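Local atomic coordinates of glycerol-3-phosphate dehydrogenase [NAD(P)+] (Coxiella burnetii, PDB entry 3K96), a protein that probably catalyses the NAD(P)H-dependent reduction of dihydroxyacetone phosphate to sn-glycerol 3-phosphate, the precursor for phospholipid synthesis. Residues A[188-193]-A[198-203]; A[158-163]-A[207-212]; A[224-229]-A[343-348]; A[237-242]-A[325-330]; A[103-108]-A[117-122]. All blocks are in the same frame, centred on the assembly; numbering follows the deposited sequence.

Contact 1: A[188-193]-A[198-203]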
# COMPACT_ATOMS: atom_id res chain seq x y z
N ASP A 188 -29.16 -9.22 -0.47
CA ASP A 188 -29.16 -10.60 -0.86
C ASP A 188 -27.74 -11.12 -1.16
O ASP A 188 -27.39 -12.21 -0.76
CB ASP A 188 -30.08 -10.82 -2.07
CG ASP A 188 -31.54 -10.53 -1.76
OD1 ASP A 188 -31.87 -10.43 -0.56
OD2 ASP A 188 -32.35 -10.38 -2.71
N LEU A 189 -26.93 -10.33 -1.85
CA LEU A 189 -25.57 -10.79 -2.15
C LEU A 189 -24.71 -10.91 -0.91
O LEU A 189 -23.99 -11.90 -0.75
CB LEU A 189 -24.91 -9.85 -3.16
CG LEU A 189 -25.47 -9.94 -4.56
CD1 LEU A 189 -24.96 -8.76 -5.43
CD2 LEU A 189 -25.13 -11.29 -5.17
N ILE A 190 -24.77 -9.92 -0.04
CA ILE A 190 -23.97 -9.95 1.18
C ILE A 190 -24.42 -11.14 2.02
O ILE A 190 -23.60 -11.89 2.56
CB ILE A 190 -24.09 -8.63 1.94
CG1 ILE A 190 -23.36 -7.52 1.18
CG2 ILE A 190 -23.51 -8.74 3.34
CD1 ILE A 190 -23.48 -6.18 1.82
N GLU A 191 -25.72 -11.34 2.09
CA GLU A 191 -26.22 -12.49 2.82
C GLU A 191 -25.64 -13.81 2.27
O GLU A 191 -25.27 -14.68 3.03
CB GLU A 191 -27.74 -12.53 2.80
CG GLU A 191 -28.28 -13.65 3.67
CD GLU A 191 -29.80 -13.67 3.74
OE1 GLU A 191 -30.45 -13.24 2.76
OE2 GLU A 191 -30.32 -14.13 4.78
N ARG A 192 -25.56 -13.95 0.95
CA ARG A 192 -24.99 -15.18 0.37
C ARG A 192 -23.48 -15.36 0.58
O ARG A 192 -23.01 -16.47 0.81
CB ARG A 192 -25.18 -15.20 -1.15
CG ARG A 192 -26.53 -15.66 -1.67
CD ARG A 192 -26.42 -15.82 -3.18
NE ARG A 192 -27.66 -16.27 -3.82
CZ ARG A 192 -28.01 -17.54 -4.00
NH1 ARG A 192 -27.25 -18.52 -3.57
NH2 ARG A 192 -29.14 -17.82 -4.62
N LEU A 193 -22.74 -14.26 0.46
CA LEU A 193 -21.27 -14.28 0.45
C LEU A 193 -20.56 -14.04 1.77
O LEU A 193 -19.55 -14.67 2.07
CB LEU A 193 -20.78 -13.20 -0.52
CG LEU A 193 -20.94 -13.48 -2.01
CD1 LEU A 193 -20.95 -12.19 -2.82
CD2 LEU A 193 -19.83 -14.44 -2.50
N PHE A 198 -14.40 -14.87 4.76
CA PHE A 198 -14.62 -14.10 3.52
C PHE A 198 -15.65 -13.06 3.86
O PHE A 198 -16.85 -13.36 3.96
CB PHE A 198 -15.10 -14.99 2.38
CG PHE A 198 -15.16 -14.29 1.06
CD1 PHE A 198 -14.03 -14.18 0.27
CD2 PHE A 198 -16.33 -13.69 0.63
CE1 PHE A 198 -14.07 -13.52 -0.96
CE2 PHE A 198 -16.38 -13.03 -0.59
CZ PHE A 198 -15.24 -12.95 -1.39
N ARG A 199 -15.18 -11.84 4.05
CA ARG A 199 -16.02 -10.76 4.50
C ARG A 199 -16.30 -9.73 3.41
O ARG A 199 -15.40 -9.32 2.68
CB ARG A 199 -15.39 -10.14 5.73
CG ARG A 199 -15.03 -11.19 6.77
CD ARG A 199 -14.51 -10.61 8.07
NE ARG A 199 -15.60 -10.10 8.90
CZ ARG A 199 -16.39 -10.88 9.65
NH1 ARG A 199 -17.36 -10.33 10.38
NH2 ARG A 199 -16.23 -12.19 9.68
N VAL A 200 -17.57 -9.34 3.31
CA VAL A 200 -18.04 -8.45 2.26
C VAL A 200 -18.67 -7.24 2.89
O VAL A 200 -19.61 -7.36 3.67
CB VAL A 200 -19.09 -9.18 1.38
CG1 VAL A 200 -19.58 -8.28 0.28
CG2 VAL A 200 -18.49 -10.45 0.82
N TYR A 201 -18.13 -6.08 2.56
CA TYR A 201 -18.60 -4.84 3.14
C TYR A 201 -19.33 -3.95 2.12
O TYR A 201 -18.84 -3.73 1.03
CB TYR A 201 -17.43 -4.11 3.78
CG TYR A 201 -16.76 -4.93 4.86
CD1 TYR A 201 -17.33 -5.03 6.14
CD2 TYR A 201 -15.58 -5.62 4.63
CE1 TYR A 201 -16.74 -5.79 7.13
CE2 TYR A 201 -14.97 -6.38 5.63
CZ TYR A 201 -15.56 -6.47 6.88
OH TYR A 201 -14.97 -7.22 7.88
N LYS A 202 -20.52 -3.50 2.51
CA LYS A 202 -21.35 -2.64 1.71
C LYS A 202 -20.60 -1.36 1.38
O LYS A 202 -19.89 -0.81 2.22
CB LYS A 202 -22.63 -2.32 2.48
CG LYS A 202 -23.67 -1.51 1.73
CD LYS A 202 -24.95 -1.33 2.58
CE LYS A 202 -26.13 -0.74 1.77
NZ LYS A 202 -26.01 0.71 1.44
N ASN A 203 -20.73 -0.92 0.15
CA ASN A 203 -20.12 0.29 -0.33
C ASN A 203 -21.16 0.95 -1.24
O ASN A 203 -21.86 0.29 -2.00
CB ASN A 203 -18.78 -0.04 -1.01
CG ASN A 203 -18.15 1.14 -1.71
OD1 ASN A 203 -18.81 1.84 -2.46
ND2 ASN A 203 -16.86 1.33 -1.53
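Val200 meets two residues of helix 183-193 with its two methyls, within the last beta-alpha-beta unit of the Rossmann-type domain, strand 174-180, helix 183-193 and strand 198-203. Its CG2 lies 3.8 Å from Leu193 CB, while its CG1 lies 4.0 Å from Ile190 CG1. The split follows from the first torsion: with CG1 anti to the backbone N (chi1 -179°), one methyl serves each helix residue. Ile190 reaches further along the strand with its CD1, which stands 4.0 Å from Lys202 CB; the rest of the lysine leads away from the helix. At the other end Leu193 and Phe198 lie side by side and point the same way, Leu193 CD2 being 4.2 Å from Phe198 CE2. The carbonyl oxygen of Leu193 sits at the edge of the phenyl ring, near its plane, 3.7 Å from Phe198 CD2.

The short segments run nearly antiparallel, their axes at 165° and 8.4 Å apart at closest approach, as expected where a helix returns over the sheet to the next strand. Beyond this shell Val200 also packs on Val176 and Leu178 of the adjacent strand, and Phe198 on Trp40 and Leu44 of helix 39-49, Trp40 being a predicted NADPH-binding residue. On the far face of strand 198-203, Arg199 and Tyr201 pack on Leu349 and Arg351 of the second subunit, respectively. There Arg199 NE donates to Tyr201 OH over 3.1 Å, with the hydroxyl oxygen in the guanidinium plane.

Contact 2: A[158-163]-A[207-212]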
# COMPACT_ATOMS: atom_id res chain seq x y z
N VAL A 158 -21.21 -4.73 -7.98
CA VAL A 158 -19.81 -5.03 -8.25
C VAL A 158 -19.16 -5.46 -6.95
O VAL A 158 -19.39 -4.87 -5.91
CB VAL A 158 -19.04 -3.84 -8.85
CG1 VAL A 158 -19.17 -2.61 -7.98
CG2 VAL A 158 -17.54 -4.19 -9.08
N ILE A 159 -18.39 -6.53 -7.01
CA ILE A 159 -17.66 -7.03 -5.86
C ILE A 159 -16.17 -6.87 -6.23
O ILE A 159 -15.73 -7.35 -7.27
CB ILE A 159 -18.02 -8.47 -5.53
CG1 ILE A 159 -17.44 -8.87 -4.18
CG2 ILE A 159 -17.57 -9.40 -6.66
CD1 ILE A 159 -17.85 -10.27 -3.74
N SER A 160 -15.43 -6.18 -5.37
CA SER A 160 -14.04 -5.85 -5.63
C SER A 160 -13.24 -5.60 -4.38
O SER A 160 -13.70 -4.92 -3.48
CB SER A 160 -14.00 -4.60 -6.48
OG SER A 160 -12.76 -4.46 -7.14
N GLY A 161 -12.04 -6.16 -4.33
CA GLY A 161 -11.14 -5.97 -3.20
C GLY A 161 -9.87 -6.78 -3.35
O GLY A 161 -9.67 -7.44 -4.38
N PRO A 162 -8.98 -6.72 -2.33
CA PRO A 162 -7.76 -7.52 -2.38
C PRO A 162 -8.16 -8.97 -2.18
O PRO A 162 -8.44 -9.40 -1.06
CB PRO A 162 -6.93 -7.00 -1.20
CG PRO A 162 -7.91 -6.40 -0.26
CD PRO A 162 -9.09 -5.95 -1.08
N SER A 163 -8.14 -9.74 -3.24
CA SER A 163 -8.62 -11.10 -3.13
C SER A 163 -7.98 -12.11 -4.05
O SER A 163 -8.61 -12.51 -5.03
CB SER A 163 -10.11 -11.07 -3.42
OG SER A 163 -10.33 -10.50 -4.70
N ILE A 207 -19.52 3.35 -9.10
CA ILE A 207 -18.65 3.92 -10.11
C ILE A 207 -17.20 4.04 -9.63
O ILE A 207 -16.29 3.70 -10.37
CB ILE A 207 -19.20 5.24 -10.67
CG1 ILE A 207 -18.37 5.66 -11.87
CG2 ILE A 207 -19.23 6.33 -9.60
CD1 ILE A 207 -19.15 6.48 -12.85
N GLY A 208 -17.00 4.45 -8.39
CA GLY A 208 -15.66 4.58 -7.85
C GLY A 208 -14.98 3.23 -7.76
O GLY A 208 -13.81 3.09 -8.10
N VAL A 209 -15.74 2.22 -7.31
CA VAL A 209 -15.23 0.87 -7.19
C VAL A 209 -14.79 0.35 -8.56
O VAL A 209 -13.71 -0.24 -8.71
CB VAL A 209 -16.28 -0.10 -6.51
CG1 VAL A 209 -15.87 -1.54 -6.65
CG2 VAL A 209 -16.47 0.27 -5.03
N GLU A 210 -15.61 0.57 -9.57
CA GLU A 210 -15.28 0.12 -10.92
C GLU A 210 -14.03 0.79 -11.45
O GLU A 210 -13.17 0.14 -11.99
CB GLU A 210 -16.41 0.47 -11.88
CG GLU A 210 -17.63 -0.43 -11.79
CD GLU A 210 -18.72 0.03 -12.75
OE1 GLU A 210 -18.88 -0.58 -13.80
OE2 GLU A 210 -19.38 1.05 -12.47
N LEU A 211 -13.96 2.10 -11.33
CA LEU A 211 -12.83 2.81 -11.86
C LEU A 211 -11.51 2.47 -11.15
O LEU A 211 -10.47 2.36 -11.79
CB LEU A 211 -13.13 4.31 -11.88
CG LEU A 211 -14.18 4.67 -12.94
CD1 LEU A 211 -14.60 6.12 -12.77
CD2 LEU A 211 -13.65 4.40 -14.38
N CYS A 212 -11.57 2.26 -9.84
CA CYS A 212 -10.38 1.85 -9.08
C CYS A 212 -9.89 0.53 -9.63
O CYS A 212 -8.69 0.34 -9.86
CB CYS A 212 -10.69 1.70 -7.59
SG CYS A 212 -10.78 3.24 -6.72
O HOH W 1 -13.61 -2.94 -9.71
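A small, buried contact of apolar groups joins Val158 and Ser160 to Val209 where strand 156-160 of the nucleotide-binding domain meets the start of the long helix 206-228 of the C-terminal domain. Val209 is the one helix residue in close contact, and its CG1 does most of the touching. That methyl lies 3.7 Å from Val158 CG1 and 3.6 Å from Ser160 CB, and it is 4.0 Å from Val158 CG2 as well, so it rests against both valine methyls and the serine methylene. Val158 and Val209 slide past one another in opposite directions. Val158 places CG1 between its backbone N and carbonyl carbon (chi1 55°), the crowded position for a valine methyl, and this is the methyl that comes closest to the helix.

Beside the apolar patch runs one polar link. A water lies 3.1 Å from Ser160 OG and donates to Val209 O over 2.9 Å, giving that carbonyl a partner on the strand side of the helix. The backbone of Val158 and Ser160 is tied to strand 174-180 through Ala179 and Ser177, which holds both residues in the sheet, while helix 264-275 contributes Ala265 against Val209.

Ser160 also touches Lys134 in a loop and is near Asp269, both predicted to bind sn-glycerol 3-phosphate, as are Gly161 and Ser163 just beyond the strand. The contact therefore belongs to the interdomain junction of the NAD-dependent glycerol-3-phosphate dehydrogenases, where the C-terminal end of a central Rossmann-sheet strand leads into the probable substrate site beside the helical domain.

Contact 3: A[224-229]-A[343-348]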
# COMPACT_ATOMS: atom_id res chain seq x y z
N GLY A 224 5.75 -3.22 -11.50
CA GLY A 224 6.48 -4.41 -11.88
C GLY A 224 7.74 -4.03 -12.66
O GLY A 224 8.82 -4.60 -12.46
N ILE A 225 7.59 -3.05 -13.56
CA ILE A 225 8.69 -2.59 -14.38
C ILE A 225 9.81 -2.02 -13.50
O ILE A 225 10.97 -2.34 -13.70
CB ILE A 225 8.23 -1.53 -15.41
CG1 ILE A 225 7.32 -2.19 -16.46
CG2 ILE A 225 9.44 -0.92 -16.12
CD1 ILE A 225 6.65 -1.24 -17.40
N SER A 226 9.45 -1.18 -12.53
CA SER A 226 10.41 -0.61 -11.58
C SER A 226 11.16 -1.72 -10.84
O SER A 226 12.39 -1.68 -10.70
CB SER A 226 9.68 0.31 -10.60
OG SER A 226 10.58 0.95 -9.69
N ASP A 227 10.44 -2.75 -10.39
CA ASP A 227 11.07 -3.86 -9.71
C ASP A 227 11.99 -4.64 -10.65
O ASP A 227 13.06 -5.10 -10.25
CB ASP A 227 10.05 -4.78 -9.08
CG ASP A 227 9.39 -4.19 -7.83
OD1 ASP A 227 9.85 -3.14 -7.32
OD2 ASP A 227 8.40 -4.80 -7.36
N GLY A 228 11.56 -4.80 -11.89
CA GLY A 228 12.35 -5.50 -12.89
C GLY A 228 13.64 -4.74 -13.12
O GLY A 228 14.67 -5.33 -13.40
N LEU A 229 13.57 -3.43 -13.02
CA LEU A 229 14.77 -2.60 -13.15
C LEU A 229 15.52 -2.56 -11.82
O LEU A 229 16.54 -1.88 -11.71
CB LEU A 229 14.37 -1.18 -13.55
CG LEU A 229 13.82 -0.94 -14.96
CD1 LEU A 229 13.01 0.36 -15.04
CD2 LEU A 229 15.00 -0.96 -15.98
N GLN A 343 14.22 4.56 -19.02
CA GLN A 343 13.95 5.97 -19.25
C GLN A 343 12.53 6.31 -18.79
O GLN A 343 12.31 7.35 -18.17
CB GLN A 343 14.11 6.32 -20.72
CG GLN A 343 13.61 7.71 -21.06
CD GLN A 343 13.48 7.94 -22.55
OE1 GLN A 343 14.04 7.19 -23.35
NE2 GLN A 343 12.72 8.95 -22.93
N ALA A 344 11.57 5.43 -19.07
CA ALA A 344 10.17 5.69 -18.70
C ALA A 344 9.96 5.86 -17.19
O ALA A 344 9.25 6.77 -16.74
CB ALA A 344 9.24 4.58 -19.25
N VAL A 345 10.55 4.97 -16.41
CA VAL A 345 10.36 5.04 -14.97
C VAL A 345 11.13 6.21 -14.40
O VAL A 345 10.68 6.82 -13.42
CB VAL A 345 10.71 3.73 -14.27
CG1 VAL A 345 10.57 3.88 -12.75
CG2 VAL A 345 9.80 2.57 -14.78
N GLN A 346 12.28 6.53 -14.98
CA GLN A 346 13.06 7.67 -14.48
C GLN A 346 12.37 9.00 -14.80
O GLN A 346 12.55 9.98 -14.08
CB GLN A 346 14.51 7.62 -14.95
CG GLN A 346 15.32 6.51 -14.27
CD GLN A 346 16.78 6.50 -14.65
OE1 GLN A 346 17.56 5.72 -14.12
NE2 GLN A 346 17.17 7.38 -15.56
N GLU A 347 11.59 9.04 -15.88
CA GLU A 347 10.80 10.24 -16.18
C GLU A 347 9.67 10.35 -15.14
O GLU A 347 9.34 11.44 -14.71
CB GLU A 347 10.21 10.23 -17.60
CG GLU A 347 11.25 10.45 -18.71
CD GLU A 347 10.69 10.24 -20.13
OE1 GLU A 347 9.47 10.03 -20.30
OE2 GLU A 347 11.50 10.28 -21.08
N LEU A 348 9.08 9.23 -14.75
CA LEU A 348 8.00 9.24 -13.75
C LEU A 348 8.49 9.65 -12.37
O LEU A 348 7.84 10.45 -11.68
CB LEU A 348 7.33 7.88 -13.63
CG LEU A 348 6.42 7.45 -14.78
CD1 LEU A 348 5.91 6.04 -14.53
CD2 LEU A 348 5.29 8.46 -14.92
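With CG2 anti to the carbonyl carbon and CG1 anti to the backbone N (chi1 177°), Val345 sends one methyl into a pair of aliphatic neighbours and the other towards a serine. This is a junction of two helices in the all-helical C-terminal domain, where the end of helix 206-228 meets helix 341-349 near the C terminus. Val345 CG2 lies 3.8 Å from Ile225 CG2 and 3.9 Å from Leu229 CD1. Leu229 and Val345 meet tip to tip, whereas Ile225 approaches at a slant and uses its beta-branch. Val345 CG1 faces Ser226 OG at 4.2 Å, a loose contact.

Ile225 and Leu229 are one helical turn apart, and Leu229 N still donates to Ile225 O, so both side chains come from the same side of the backbone and meet the same methyl. Around them Leu231 packs on Val345 and on Ser226, while Ile334 of helix 326-336 covers Ile225. Asp227 OD2 forms salt bridges with Arg282 and Arg236. Along helix 341-349 itself, Gln343 NE2 donates almost straight to Glu347 OE2, 2.6 Å away, meeting the oxygen on its syn side but 31° out of the carboxylate plane.

Contact 4: A[237-242]-A[325-330]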
# COMPACT_ATOMS: atom_id res chain seq x y z
N ALA A 237 7.12 2.21 -3.58
CA ALA A 237 6.14 2.86 -2.71
C ALA A 237 5.78 4.23 -3.26
O ALA A 237 4.62 4.64 -3.23
CB ALA A 237 6.67 2.98 -1.26
N ALA A 238 6.77 4.95 -3.77
CA ALA A 238 6.53 6.27 -4.36
C ALA A 238 5.60 6.14 -5.59
O ALA A 238 4.72 6.97 -5.81
CB ALA A 238 7.85 6.92 -4.74
N LEU A 239 5.82 5.11 -6.41
CA LEU A 239 4.98 4.86 -7.58
C LEU A 239 3.56 4.43 -7.18
O LEU A 239 2.59 4.80 -7.83
CB LEU A 239 5.60 3.81 -8.51
CG LEU A 239 6.90 4.26 -9.21
CD1 LEU A 239 7.62 3.11 -9.93
CD2 LEU A 239 6.59 5.37 -10.18
N ILE A 240 3.43 3.65 -6.12
CA ILE A 240 2.09 3.27 -5.64
C ILE A 240 1.35 4.55 -5.19
O ILE A 240 0.18 4.77 -5.51
CB ILE A 240 2.17 2.22 -4.50
CG1 ILE A 240 2.62 0.87 -5.08
CG2 ILE A 240 0.82 2.08 -3.82
CD1 ILE A 240 2.94 -0.25 -3.99
N THR A 241 2.07 5.42 -4.48
CA THR A 241 1.49 6.65 -4.02
C THR A 241 1.03 7.48 -5.22
O THR A 241 -0.08 8.01 -5.22
CB THR A 241 2.48 7.43 -3.16
OG1 THR A 241 2.86 6.64 -2.02
CG2 THR A 241 1.88 8.73 -2.68
N ARG A 242 1.87 7.61 -6.25
CA ARG A 242 1.47 8.38 -7.44
C ARG A 242 0.33 7.70 -8.16
O ARG A 242 -0.53 8.35 -8.73
CB ARG A 242 2.62 8.56 -8.42
CG ARG A 242 3.70 9.49 -7.94
CD ARG A 242 4.40 10.09 -9.14
NE ARG A 242 3.45 10.90 -9.92
CZ ARG A 242 3.73 11.46 -11.10
NH1 ARG A 242 2.80 12.16 -11.73
NH2 ARG A 242 4.95 11.32 -11.64
N MET A 325 -3.18 11.23 -16.47
CA MET A 325 -2.84 9.99 -15.78
C MET A 325 -1.46 9.60 -16.27
O MET A 325 -1.34 8.83 -17.21
CB MET A 325 -3.86 8.89 -16.13
CG MET A 325 -5.29 9.31 -15.87
SD MET A 325 -6.42 7.91 -16.01
CE MET A 325 -5.84 6.92 -14.61
N PRO A 326 -0.41 10.17 -15.63
CA PRO A 326 0.98 9.98 -16.05
C PRO A 326 1.49 8.55 -16.06
O PRO A 326 2.18 8.18 -17.01
CB PRO A 326 1.80 10.83 -15.06
CG PRO A 326 0.81 11.62 -14.24
CD PRO A 326 -0.57 11.13 -14.53
N LEU A 327 1.21 7.76 -15.03
CA LEU A 327 1.67 6.38 -15.04
C LEU A 327 1.03 5.59 -16.17
O LEU A 327 1.72 4.87 -16.90
CB LEU A 327 1.49 5.64 -13.70
CG LEU A 327 2.56 5.96 -12.64
CD1 LEU A 327 2.51 7.42 -12.21
CD2 LEU A 327 2.44 5.03 -11.43
N THR A 328 -0.28 5.74 -16.33
CA THR A 328 -1.02 5.02 -17.38
C THR A 328 -0.50 5.40 -18.76
O THR A 328 -0.35 4.55 -19.61
CB THR A 328 -2.51 5.35 -17.31
OG1 THR A 328 -3.00 4.95 -16.02
CG2 THR A 328 -3.27 4.66 -18.43
N PHE A 329 -0.21 6.68 -18.95
CA PHE A 329 0.30 7.13 -20.23
C PHE A 329 1.69 6.58 -20.53
O PHE A 329 1.97 6.22 -21.66
CB PHE A 329 0.26 8.64 -20.34
CG PHE A 329 -1.10 9.17 -20.65
CD1 PHE A 329 -1.30 10.06 -21.71
CD2 PHE A 329 -2.22 8.72 -19.94
CE1 PHE A 329 -2.58 10.53 -22.01
CE2 PHE A 329 -3.48 9.19 -20.23
CZ PHE A 329 -3.67 10.09 -21.27
N GLN A 330 2.56 6.53 -19.52
CA GLN A 330 3.91 5.98 -19.72
C GLN A 330 3.82 4.50 -20.04
O GLN A 330 4.51 4.02 -20.94
CB GLN A 330 4.79 6.19 -18.50
CG GLN A 330 5.29 7.60 -18.30
CD GLN A 330 6.35 8.00 -19.32
OE1 GLN A 330 6.15 7.88 -20.53
NE2 GLN A 330 7.48 8.50 -18.83
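Leu327 puts its two methyls to different uses against helix 233-253, its CG standing anti to the carbonyl carbon (chi1 -79°). CD1 lies 4.0 Å from Arg242 CB, and CD2 sits 3.6 Å from the backbone oxygen of Leu239. Farther out, the same CD2 is 4.3 Å from Leu239 CD2. Arg242 leaves its helix with CG beside the backbone N, then turns at chi3 (63°), and this bend brings the guanidinium back over Leu327. Leu327 CD1 consequently lies over one face of the group, 4.2 Å above the plane and towards its rim. The arginine side chain crosses Pro326 at about a right angle, and its NH1 approaches the proline ring at CG, 3.2 Å away.

These are two helices of the C-terminal helical domain, and their short segments run at 108° to each other with axes 11.3 Å apart, so the contact is made by side chains, with the backbones well apart. Pro326 is the first residue of helix 326-336, and Glu246, one turn beyond Arg242, takes up Leu327 N and Thr328 OG1 at that helix start, one with each carboxylate oxygen. Arg242 NH2 makes a weak hydrogen bond to Leu348 O of helix 341-349, which gives the guanidinium a polar partner besides its apolar cover. Within helix 233-253, Thr241 OG1 and Thr241 N both donate to Ala237 O, from opposite faces of the carbonyl plane, the hydroxyl at 2.9 Å.

Contact 5: A[103-108]-A[117-122]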
# COMPACT_ATOMS: atom_id res chain seq x y z
N ILE A 103 -27.16 -13.59 -11.42
CA ILE A 103 -25.99 -13.94 -12.20
C ILE A 103 -24.76 -13.14 -11.78
O ILE A 103 -24.84 -11.92 -11.61
CB ILE A 103 -26.26 -13.63 -13.68
CG1 ILE A 103 -27.62 -14.24 -14.10
CG2 ILE A 103 -25.13 -14.12 -14.55
CD1 ILE A 103 -28.12 -13.76 -15.43
N LEU A 104 -23.64 -13.82 -11.63
CA LEU A 104 -22.37 -13.20 -11.22
C LEU A 104 -21.32 -13.45 -12.30
O LEU A 104 -20.86 -14.57 -12.50
CB LEU A 104 -21.94 -13.78 -9.87
CG LEU A 104 -20.56 -13.40 -9.34
CD1 LEU A 104 -20.38 -11.86 -9.24
CD2 LEU A 104 -20.37 -14.07 -7.99
N ILE A 105 -20.99 -12.39 -13.02
CA ILE A 105 -20.05 -12.48 -14.12
C ILE A 105 -18.61 -12.23 -13.66
O ILE A 105 -18.34 -11.21 -13.05
CB ILE A 105 -20.38 -11.43 -15.21
CG1 ILE A 105 -21.84 -11.59 -15.69
CG2 ILE A 105 -19.38 -11.53 -16.35
CD1 ILE A 105 -22.30 -10.52 -16.68
N VAL A 106 -17.70 -13.14 -14.00
CA VAL A 106 -16.31 -13.03 -13.60
C VAL A 106 -15.38 -13.42 -14.76
O VAL A 106 -14.48 -14.23 -14.60
CB VAL A 106 -16.00 -13.92 -12.36
CG1 VAL A 106 -14.68 -13.53 -11.76
CG2 VAL A 106 -17.09 -13.78 -11.29
N VAL A 107 -15.60 -12.86 -15.94
CA VAL A 107 -14.75 -13.11 -17.08
C VAL A 107 -13.75 -11.94 -17.23
O VAL A 107 -13.90 -10.90 -16.59
CB VAL A 107 -15.59 -13.28 -18.34
CG1 VAL A 107 -16.55 -14.47 -18.17
CG2 VAL A 107 -16.37 -12.02 -18.66
N PRO A 108 -12.71 -12.11 -18.04
CA PRO A 108 -11.83 -10.97 -18.19
C PRO A 108 -12.54 -9.76 -18.81
O PRO A 108 -13.55 -9.92 -19.52
CB PRO A 108 -10.74 -11.49 -19.14
CG PRO A 108 -10.72 -12.95 -18.93
CD PRO A 108 -12.19 -13.30 -18.72
N THR A 117 -23.48 -9.50 -24.60
CA THR A 117 -24.17 -9.62 -25.86
C THR A 117 -24.96 -10.95 -25.93
O THR A 117 -26.13 -10.97 -26.31
CB THR A 117 -23.19 -9.49 -27.04
OG1 THR A 117 -22.62 -8.17 -27.07
CG2 THR A 117 -23.92 -9.74 -28.37
N ARG A 118 -24.29 -12.02 -25.55
CA ARG A 118 -24.86 -13.36 -25.58
C ARG A 118 -25.94 -13.58 -24.53
O ARG A 118 -26.76 -14.50 -24.65
CB ARG A 118 -23.73 -14.37 -25.46
CG ARG A 118 -22.92 -14.36 -26.73
CD ARG A 118 -21.55 -15.01 -26.65
NE ARG A 118 -20.95 -15.03 -27.99
CZ ARG A 118 -20.48 -13.95 -28.64
NH1 ARG A 118 -20.55 -12.72 -28.10
NH2 ARG A 118 -19.97 -14.10 -29.86
N MET A 119 -25.97 -12.73 -23.52
CA MET A 119 -27.00 -12.83 -22.52
C MET A 119 -28.29 -12.16 -22.95
O MET A 119 -29.31 -12.38 -22.32
CB MET A 119 -26.55 -12.21 -21.21
CG MET A 119 -25.40 -12.94 -20.58
SD MET A 119 -24.65 -12.08 -19.18
CE MET A 119 -26.01 -12.00 -18.02
N LYS A 120 -28.27 -11.34 -24.01
CA LYS A 120 -29.49 -10.59 -24.39
C LYS A 120 -30.77 -11.41 -24.50
O LYS A 120 -31.78 -11.02 -23.95
CB LYS A 120 -29.29 -9.72 -25.63
CG LYS A 120 -28.42 -8.50 -25.34
CD LYS A 120 -28.19 -7.65 -26.55
CE LYS A 120 -27.40 -6.40 -26.19
NZ LYS A 120 -27.28 -5.51 -27.35
N PRO A 121 -30.73 -12.56 -25.20
CA PRO A 121 -31.97 -13.33 -25.32
C PRO A 121 -32.31 -14.12 -24.09
O PRO A 121 -33.31 -14.81 -24.09
CB PRO A 121 -31.65 -14.32 -26.45
CG PRO A 121 -30.37 -13.86 -27.05
CD PRO A 121 -29.66 -13.08 -26.03
N LEU A 122 -31.50 -14.02 -23.04
CA LEU A 122 -31.71 -14.82 -21.85
C LEU A 122 -32.16 -14.04 -20.63
O LEU A 122 -32.43 -14.62 -19.59
CB LEU A 122 -30.42 -15.59 -21.53
CG LEU A 122 -29.84 -16.41 -22.70
CD1 LEU A 122 -28.49 -17.01 -22.30
CD2 LEU A 122 -30.79 -17.51 -23.19
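Every close contact here is apolar and runs through the end of one side chain, Met119, which reaches from helix 109-119 to strand 102-105 within a beta-alpha-beta unit of the Rossmann-type domain. Its methyl and sulfur take one isoleucine each: Met119 CE lies 3.8 Å from Ile103 CD1, and Met119 SD lies 3.8 Å from Ile105 CD1. Both isoleucines reach towards the thioether tip to tip. The methyl is also 4.2 Å from Ile103 CG2, so Ile103 holds it with both branches. The bend at chi3 (62°) turns CE off the extended line of the chain and towards Ile103. Even at their nearest, Ile103 CA and Met119 CA are 10.4 Å apart, a gap filled by the side chains.

Backbone hydrogen bonds set the strand in the sheet: Ile103 and Ile105 pair with Ala130 of strand 128-131, and Ile103 pairs with Arg128 as well. Further apolar cover comes from Ile129 and Leu35 of the flanking strands, both packed on Met119. On the other side of the contact, Leu122 N donates to Met119 O over 2.8 Å.

Coming from the N terminus, contact 5 closes first, a short loop from strand 102-105 through helix 109-119. Contact 2 opens next, at strand 156-160, and closes on helix 206-228; contact 1 is nested inside its loop. These three contacts reach the same sheet, and contacts 1 and 2 touch where Asn203 meets Val209. Helix 206-228 then carries the chain from contact 2 into contact 3, whose long loop to helix 341-349 encloses contact 4. That nested pair ties the helical domain together, side by side with centres about 10 Å apart, and meets where Leu348 comes up to Arg242. The centres of contacts 1 and 3 lie about 38 Å apart.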